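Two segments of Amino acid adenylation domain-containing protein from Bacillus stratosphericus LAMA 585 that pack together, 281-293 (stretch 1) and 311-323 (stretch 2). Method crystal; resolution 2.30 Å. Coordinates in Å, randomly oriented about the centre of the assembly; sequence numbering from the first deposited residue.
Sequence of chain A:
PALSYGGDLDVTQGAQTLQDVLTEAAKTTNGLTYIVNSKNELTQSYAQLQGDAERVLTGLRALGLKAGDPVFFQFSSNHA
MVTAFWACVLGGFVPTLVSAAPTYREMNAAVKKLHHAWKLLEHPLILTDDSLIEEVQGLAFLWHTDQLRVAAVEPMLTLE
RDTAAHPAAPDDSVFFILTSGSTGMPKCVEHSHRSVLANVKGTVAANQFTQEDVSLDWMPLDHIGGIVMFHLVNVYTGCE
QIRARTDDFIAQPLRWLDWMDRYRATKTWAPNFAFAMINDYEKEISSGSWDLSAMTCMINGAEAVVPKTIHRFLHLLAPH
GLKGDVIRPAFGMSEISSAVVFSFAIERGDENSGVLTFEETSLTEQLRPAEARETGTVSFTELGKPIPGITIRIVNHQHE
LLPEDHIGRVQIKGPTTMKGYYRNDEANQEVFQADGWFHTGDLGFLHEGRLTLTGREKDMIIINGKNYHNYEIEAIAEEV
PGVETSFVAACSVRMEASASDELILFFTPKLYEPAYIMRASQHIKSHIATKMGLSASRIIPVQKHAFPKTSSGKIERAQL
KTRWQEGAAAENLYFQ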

# COMPACT_ATOMS: atom_id res chain seq x y z
N TYR A 281 7.98 31.03 -17.50
CA TYR A 281 8.99 32.07 -17.67
C TYR A 281 8.90 32.73 -19.04
O TYR A 281 9.91 33.13 -19.61
CB TYR A 281 10.39 31.49 -17.47
CG TYR A 281 10.74 31.14 -16.05
CD1 TYR A 281 11.49 32.01 -15.26
CD2 TYR A 281 10.34 29.93 -15.49
CE1 TYR A 281 11.82 31.69 -13.95
CE2 TYR A 281 10.67 29.60 -14.19
CZ TYR A 281 11.40 30.48 -13.42
OH TYR A 281 11.73 30.15 -12.13
N GLU A 282 7.69 32.86 -19.59
CA GLU A 282 7.57 33.42 -20.94
C GLU A 282 8.07 34.86 -20.99
O GLU A 282 8.65 35.28 -22.00
CB GLU A 282 6.12 33.35 -21.42
CG GLU A 282 5.16 34.25 -20.68
CD GLU A 282 3.77 34.23 -21.29
OE1 GLU A 282 3.65 33.86 -22.48
OE2 GLU A 282 2.80 34.58 -20.58
N LYS A 283 7.86 35.62 -19.92
CA LYS A 283 8.31 37.01 -19.90
C LYS A 283 9.82 37.09 -20.11
O LYS A 283 10.30 37.80 -21.01
CB LYS A 283 7.92 37.67 -18.58
N GLU A 284 10.58 36.36 -19.30
CA GLU A 284 12.03 36.40 -19.40
C GLU A 284 12.56 35.60 -20.58
O GLU A 284 13.70 35.83 -21.01
CB GLU A 284 12.67 35.90 -18.09
CG GLU A 284 11.93 34.78 -17.38
CD GLU A 284 10.87 35.28 -16.40
OE1 GLU A 284 11.23 35.92 -15.39
OE2 GLU A 284 9.67 35.03 -16.64
N ILE A 285 11.76 34.68 -21.13
CA ILE A 285 12.17 33.99 -22.35
C ILE A 285 12.05 34.92 -23.55
O ILE A 285 12.87 34.88 -24.47
CB ILE A 285 11.34 32.71 -22.55
CG1 ILE A 285 11.76 31.64 -21.55
CG2 ILE A 285 11.51 32.20 -23.98
CD1 ILE A 285 10.78 30.48 -21.45
N SER A 286 11.01 35.77 -23.56
CA SER A 286 10.84 36.73 -24.64
C SER A 286 11.85 37.86 -24.58
O SER A 286 11.89 38.68 -25.50
CB SER A 286 9.42 37.30 -24.61
OG SER A 286 9.25 38.19 -23.52
N SER A 287 12.66 37.93 -23.52
CA SER A 287 13.73 38.90 -23.40
C SER A 287 15.09 38.22 -23.27
O SER A 287 16.06 38.86 -22.85
CB SER A 287 13.49 39.83 -22.21
OG SER A 287 12.24 40.49 -22.33
N GLY A 288 15.17 36.94 -23.60
CA GLY A 288 16.42 36.20 -23.60
C GLY A 288 16.85 35.82 -25.01
O GLY A 288 16.17 36.08 -26.00
N SER A 289 18.01 35.17 -25.07
CA SER A 289 18.55 34.71 -26.34
C SER A 289 19.17 33.33 -26.15
O SER A 289 20.08 33.16 -25.34
CB SER A 289 19.60 35.69 -26.88
OG SER A 289 20.03 35.28 -28.17
N TRP A 290 18.68 32.36 -26.91
CA TRP A 290 19.27 31.03 -26.96
C TRP A 290 19.27 30.53 -28.39
O TRP A 290 18.40 30.88 -29.19
CB TRP A 290 18.51 30.03 -26.08
CG TRP A 290 18.46 30.38 -24.63
CD1 TRP A 290 19.34 30.00 -23.66
CD2 TRP A 290 17.47 31.17 -23.97
NE1 TRP A 290 18.96 30.51 -22.44
CE2 TRP A 290 17.81 31.23 -22.61
CE3 TRP A 290 16.32 31.84 -24.41
CZ2 TRP A 290 17.04 31.93 -21.67
CZ3 TRP A 290 15.56 32.53 -23.48
CH2 TRP A 290 15.93 32.58 -22.13
N ASP A 291 20.26 29.70 -28.70
CA ASP A 291 20.28 28.96 -29.96
C ASP A 291 19.96 27.51 -29.63
O ASP A 291 20.79 26.79 -29.06
CB ASP A 291 21.64 29.09 -30.66
CG ASP A 291 21.63 28.51 -32.06
OD1 ASP A 291 20.59 27.92 -32.45
OD2 ASP A 291 22.65 28.63 -32.76
N LEU A 292 18.75 27.08 -29.98
CA LEU A 292 18.29 25.72 -29.74
C LEU A 292 18.07 24.96 -31.04
O LEU A 292 17.23 24.06 -31.12
CB LEU A 292 17.01 25.73 -28.90
CG LEU A 292 17.10 26.48 -27.57
CD1 LEU A 292 15.75 26.55 -26.89
CD2 LEU A 292 18.13 25.84 -26.65
N SER A 293 18.84 25.32 -32.08
CA SER A 293 18.67 24.72 -33.39
C SER A 293 19.25 23.31 -33.47
O SER A 293 18.87 22.56 -34.38
CB SER A 293 19.33 25.60 -34.46
OG SER A 293 20.71 25.79 -34.20
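Stretch 2, residues 311-323: HRFLHLLAPHGLK

Stretch 2 enters as a helix already under way at H311, with phi and psi near -65° and -40° as far as L316, and then loosens through turns to an extended end at L322 and K323. It lies against stretch 1 in the same residue order: E282 is opposite L316, with their CA atoms 6.7 Å apart, W290 is opposite H320 with CA atoms at 5.4 Å, and S293 is opposite G321 with CA atoms at 4.6 Å. The two chains therefore draw together toward their C-terminal ends. Stretch 1 itself passes from a short helix through a type I turn, I285 to G288, into a more extended segment. The contact buries 643 Å² in all.

The ring of H320 organizes the polar contacts, and H320 is the residue most covered by the other stretch. CA-to-CB points toward stretch 1, and the m rotamer (chi1 -59°) places the ring where both its nitrogens find backbone partners. H320 NE2 donates to I285 O at 2.9 Å, while H320 ND1 accepts a weak hydrogen bond from W290 N at 3.3 Å. Histidine suits this site because one ring can donate from one nitrogen and accept at the other. The backbone adds a further link, L292 N to H320 O at 2.9 Å, with a good angle of 157°.

Aromatic packing completes the setting of H320. The edge of W290 meets the face of the imidazole, with ring centroids 4.8 Å apart and planes at 69°; the nearest side-chain atoms are W290 CE3 and H320 CE1, at 3.3 Å. The flat imidazole can thus use its edge for hydrogen bonds and still offer a face to the indole.

Charged side chains tie the two ends. R312, reaching out from the helix, forms a salt bridge with E282, NH2 to OE1 at 2.8 Å, although the hydrogen bond within it is weak, at 123°. At the far end the long, flexible chain of K323 brings NZ to within 2.6 Å of S293 O, a hydrogen bond to the backbone. Water 1 lies in this corner, 2.9 Å from L292 O, and accepts from K323 N at 2.8 Å and from K323 NZ at 3.1 Å.

Aliphatic side chains fill the space between. E282 CB rests 3.4 Å from L316 CD2, so the glutamate offers its methylene as well as its charge. I285 CG2 lies 4.1 Å from L317 CD2, and L292 touches two leucines, its CD1 4.3 Å from L317 CD1 and its CB 4.2 Å from L322 CD1. Branched, uncharged chains can close such gaps without needing polar partners.

G321 has a positive phi of 90°, at which a CB would be jammed against the preceding carbonyl oxygen; one would also fall 3.4 Å from S293 N. That conformation by itself calls for glycine. Separately, S293 CA makes a CA-H...O contact with G321 O at 3.2 Å.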

# COMPACT_ATOMS: atom_id res chain seq x y z
N HIS A 311 2.55 22.17 -26.46
CA HIS A 311 2.32 23.11 -27.55
C HIS A 311 2.81 24.51 -27.17
O HIS A 311 3.48 25.18 -27.97
CB HIS A 311 0.84 23.15 -27.92
CG HIS A 311 0.53 24.06 -29.06
ND1 HIS A 311 -0.20 25.22 -28.92
CD2 HIS A 311 0.86 23.98 -30.38
CE1 HIS A 311 -0.31 25.82 -30.09
NE2 HIS A 311 0.32 25.08 -30.99
N ARG A 312 2.47 24.96 -25.96
CA ARG A 312 2.97 26.26 -25.50
C ARG A 312 4.49 26.25 -25.41
O ARG A 312 5.14 27.24 -25.75
CB ARG A 312 2.34 26.60 -24.15
CG ARG A 312 2.68 27.99 -23.64
CD ARG A 312 1.97 29.07 -24.44
NE ARG A 312 2.62 30.37 -24.32
CZ ARG A 312 2.26 31.45 -25.00
NH1 ARG A 312 1.25 31.40 -25.86
NH2 ARG A 312 2.91 32.60 -24.82
N PHE A 313 5.06 25.14 -24.96
CA PHE A 313 6.51 25.02 -24.87
C PHE A 313 7.15 25.20 -26.24
O PHE A 313 8.15 25.92 -26.39
CB PHE A 313 6.86 23.66 -24.27
CG PHE A 313 8.31 23.47 -23.95
CD1 PHE A 313 9.20 23.00 -24.90
CD2 PHE A 313 8.78 23.73 -22.67
CE1 PHE A 313 10.52 22.80 -24.60
CE2 PHE A 313 10.11 23.53 -22.36
CZ PHE A 313 10.98 23.07 -23.32
N LEU A 314 6.59 24.55 -27.27
CA LEU A 314 7.14 24.67 -28.61
C LEU A 314 6.93 26.07 -29.17
O LEU A 314 7.78 26.59 -29.90
CB LEU A 314 6.51 23.62 -29.53
CG LEU A 314 6.75 22.16 -29.16
CD1 LEU A 314 5.81 21.25 -29.93
CD2 LEU A 314 8.20 21.77 -29.41
N HIS A 315 5.79 26.69 -28.84
CA HIS A 315 5.51 28.03 -29.33
C HIS A 315 6.45 29.05 -28.69
O HIS A 315 7.03 29.89 -29.38
CB HIS A 315 4.04 28.38 -29.04
CG HIS A 315 3.60 29.69 -29.59
ND1 HIS A 315 3.48 30.83 -28.82
CD2 HIS A 315 3.22 30.05 -30.85
CE1 HIS A 315 3.06 31.83 -29.57
NE2 HIS A 315 2.90 31.38 -30.81
N LEU A 316 6.62 28.97 -27.37
CA LEU A 316 7.48 29.93 -26.67
C LEU A 316 8.91 29.86 -27.17
O LEU A 316 9.59 30.89 -27.27
CB LEU A 316 7.44 29.67 -25.17
CG LEU A 316 6.22 30.17 -24.40
CD1 LEU A 316 6.25 29.67 -22.96
CD2 LEU A 316 6.15 31.69 -24.41
N LEU A 317 9.41 28.66 -27.47
CA LEU A 317 10.81 28.47 -27.82
C LEU A 317 11.07 28.44 -29.32
O LEU A 317 12.23 28.34 -29.73
CB LEU A 317 11.33 27.18 -27.18
CG LEU A 317 11.31 27.12 -25.66
CD1 LEU A 317 11.92 25.81 -25.18
CD2 LEU A 317 12.05 28.30 -25.05
N ALA A 318 10.03 28.53 -30.15
CA ALA A 318 10.23 28.61 -31.59
C ALA A 318 11.15 29.75 -32.00
O ALA A 318 12.10 29.51 -32.76
CB ALA A 318 8.86 28.73 -32.29
N PRO A 319 10.95 30.99 -31.54
CA PRO A 319 11.89 32.07 -31.93
C PRO A 319 13.33 31.78 -31.57
O PRO A 319 14.23 32.34 -32.21
CB PRO A 319 11.35 33.30 -31.19
CG PRO A 319 10.45 32.76 -30.12
CD PRO A 319 9.87 31.50 -30.68
N HIS A 320 13.59 30.94 -30.57
CA HIS A 320 14.96 30.61 -30.18
C HIS A 320 15.52 29.42 -30.96
O HIS A 320 16.57 28.88 -30.58
CB HIS A 320 15.02 30.33 -28.68
CG HIS A 320 14.57 31.49 -27.84
ND1 HIS A 320 15.40 32.55 -27.54
CD2 HIS A 320 13.39 31.75 -27.24
CE1 HIS A 320 14.74 33.42 -26.78
NE2 HIS A 320 13.51 32.95 -26.59
N GLY A 321 14.86 29.00 -32.04
CA GLY A 321 15.38 27.96 -32.89
C GLY A 321 14.99 26.54 -32.54
O GLY A 321 15.60 25.60 -33.07
N LEU A 322 14.01 26.34 -31.67
CA LEU A 322 13.56 24.99 -31.35
C LEU A 322 12.58 24.53 -32.42
O LEU A 322 11.50 25.12 -32.57
CB LEU A 322 12.91 24.94 -29.97
CG LEU A 322 12.64 23.51 -29.47
CD1 LEU A 322 13.92 22.86 -28.99
CD2 LEU A 322 11.58 23.51 -28.38
N LYS A 323 12.95 23.49 -33.16
CA LYS A 323 12.04 22.94 -34.15
C LYS A 323 10.79 22.41 -33.46
O LYS A 323 10.84 21.93 -32.33
CB LYS A 323 12.72 21.83 -34.95
CG LYS A 323 13.66 22.35 -36.03
CD LYS A 323 14.52 21.23 -36.63
CE LYS A 323 15.71 20.89 -35.74
NZ LYS A 323 16.70 22.02 -35.68
O HOH W 1 15.50 22.47 -32.88